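Local coordinates for extracellular solute-binding protein family 1 (Pseudothermotoga lettingae, PDB 5CI5), which probably serves as the extracellular sugar-binding component of an ABC importer and binds alpha-D-tagatose, at residues T187-T193 with S380-T385. Sequence-based numbering, arbitrary orientation.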
# COMPACT_ATOMS: atom_id res chain seq x y z
N THR A 187 10.34 4.80 -9.18
CA THR A 187 11.45 4.41 -8.31
C THR A 187 11.58 2.88 -8.21
O THR A 187 10.66 2.14 -8.56
CB THR A 187 11.22 5.00 -6.90
OG1 THR A 187 9.86 4.73 -6.51
CG2 THR A 187 11.44 6.51 -6.90
N LYS A 188 12.72 2.41 -7.71
CA LYS A 188 12.87 0.98 -7.43
C LYS A 188 12.26 0.64 -6.06
O LYS A 188 12.93 0.20 -5.12
CB LYS A 188 14.34 0.57 -7.48
CG LYS A 188 14.95 0.63 -8.89
CD LYS A 188 14.23 -0.32 -9.88
CE LYS A 188 14.25 -1.79 -9.46
NZ LYS A 188 15.62 -2.38 -9.51
N THR A 189 10.95 0.86 -5.99
CA THR A 189 10.16 0.62 -4.79
C THR A 189 8.81 0.02 -5.22
O THR A 189 8.42 0.08 -6.39
CB THR A 189 9.90 1.91 -3.99
OG1 THR A 189 9.09 2.78 -4.79
CG2 THR A 189 11.20 2.62 -3.56
N GLU A 190 8.11 -0.56 -4.24
CA GLU A 190 6.84 -1.22 -4.49
C GLU A 190 5.82 -0.28 -5.11
O GLU A 190 4.95 -0.75 -5.81
CB GLU A 190 6.30 -1.78 -3.17
CG GLU A 190 5.03 -2.57 -3.27
CD GLU A 190 5.16 -3.90 -3.97
OE1 GLU A 190 6.29 -4.32 -4.30
OE2 GLU A 190 4.12 -4.52 -4.21
N HIS A 191 5.92 1.03 -4.84
CA HIS A 191 4.96 1.99 -5.40
C HIS A 191 4.90 1.86 -6.93
O HIS A 191 3.85 2.03 -7.55
CB HIS A 191 5.31 3.45 -5.08
CG HIS A 191 5.71 3.73 -3.66
ND1 HIS A 191 6.99 3.53 -3.20
CD2 HIS A 191 5.03 4.29 -2.63
CE1 HIS A 191 7.07 3.92 -1.94
NE2 HIS A 191 5.89 4.38 -1.57
N THR A 192 6.04 1.62 -7.55
CA THR A 192 6.11 1.54 -9.00
C THR A 192 5.39 0.30 -9.54
O THR A 192 4.64 0.37 -10.53
CB THR A 192 7.58 1.58 -9.42
OG1 THR A 192 8.12 2.84 -8.98
CG2 THR A 192 7.74 1.42 -10.96
N THR A 193 5.53 -0.82 -8.86
CA THR A 193 4.76 -2.00 -9.20
C THR A 193 3.28 -1.76 -9.02
O THR A 193 2.48 -2.15 -9.86
CB THR A 193 5.17 -3.19 -8.34
OG1 THR A 193 6.54 -3.43 -8.62
CG2 THR A 193 4.34 -4.46 -8.66
N SER A 380 7.83 -8.41 -8.19
CA SER A 380 7.69 -6.96 -8.08
C SER A 380 8.99 -6.27 -8.53
O SER A 380 8.97 -5.28 -9.25
CB SER A 380 7.33 -6.56 -6.65
OG SER A 380 7.28 -5.16 -6.60
N GLU A 381 10.12 -6.85 -8.15
CA GLU A 381 11.40 -6.33 -8.62
C GLU A 381 11.48 -6.27 -10.15
O GLU A 381 12.01 -5.32 -10.71
CB GLU A 381 12.56 -7.17 -8.07
CG GLU A 381 13.90 -6.95 -8.75
CD GLU A 381 14.40 -5.53 -8.62
OE1 GLU A 381 13.89 -4.80 -7.75
OE2 GLU A 381 15.32 -5.14 -9.40
N GLN A 382 10.93 -7.27 -10.84
CA GLN A 382 10.91 -7.27 -12.30
C GLN A 382 10.04 -6.16 -12.89
O GLN A 382 10.38 -5.56 -13.92
CB GLN A 382 10.46 -8.62 -12.83
CG GLN A 382 11.42 -9.73 -12.49
CD GLN A 382 12.77 -9.50 -13.14
OE1 GLN A 382 12.85 -9.07 -14.30
NE2 GLN A 382 13.83 -9.70 -12.40
N ILE A 383 8.92 -5.88 -12.23
CA ILE A 383 7.99 -4.86 -12.69
C ILE A 383 8.65 -3.48 -12.50
O ILE A 383 8.61 -2.61 -13.38
CB ILE A 383 6.64 -4.94 -11.94
CG1 ILE A 383 5.97 -6.30 -12.17
CG2 ILE A 383 5.74 -3.79 -12.36
CD1 ILE A 383 5.65 -6.60 -13.63
N GLN A 384 9.29 -3.27 -11.34
CA GLN A 384 9.99 -2.02 -11.07
C GLN A 384 11.05 -1.75 -12.16
O GLN A 384 11.15 -0.65 -12.71
CB GLN A 384 10.66 -2.06 -9.69
CG GLN A 384 9.64 -2.10 -8.54
CD GLN A 384 10.26 -2.52 -7.22
OE1 GLN A 384 9.64 -3.25 -6.43
NE2 GLN A 384 11.49 -2.13 -7.02
N THR A 385 11.86 -2.77 -12.45
CA THR A 385 12.92 -2.63 -13.43
C THR A 385 12.36 -2.34 -14.83
O THR A 385 12.86 -1.47 -15.55
CB THR A 385 13.79 -3.90 -13.44
OG1 THR A 385 14.44 -4.03 -12.17
CG2 THR A 385 14.85 -3.85 -14.57
O HOH W 1 12.89 -2.55 -4.96
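The Gln384 amide lies against the backbone of Lys188 and Thr189, ahead of helix 190-202. Gln384 CG and CD both lie 3.3 Å from Thr189 O, and Gln384 NE2 sits 3.0 Å from Lys188 C. A water donates to Lys188 O at 2.8 Å; its link to Gln384 NE2 is too short to be trusted. Lys188, the centre of an inverse gamma turn, bends at chi2, chi3 and chi4, which folds its chain back over helix 376-391. Lys188 CE passes 3.6 Å from Gln384 CB. Lys188 NZ then meets the syn lone pair of Glu381 OE2 at 2.8 Å in a salt bridge, with a weak hydrogen bond to Thr385 OG1 beside it. With alanine here instead of Glu381, the Lys188 ammonium would probably lose its charged mate, keeping only the weak hydrogen bond to Thr385 OG1 in this contact. The contact sets the start of helix 190-202 against helix 376-391 next to the sugar cleft of a two-lobed periplasmic-binding-protein fold, of the type 2 class by family. Glu190 belongs to that pocket and touches the bound tagatose. Its CG stands anti to the backbone N (chi1 -176°), and a bend at chi2 brings Glu190 OE1 to 2.6 Å from Ser380 OG. Ser380 OG also lies close to Gln384 OE1. Thr193 OG1 donates to Ser380 OG at 2.8 Å. Glu190 OE2 is held separately, by a salt bridge to Arg370, another pocket residue, and a hydrogen bond with Tyr376 OH. Nearby, Thr193 crosses Ile383 at about a right angle, with CG2 of each 4.0 Å apart.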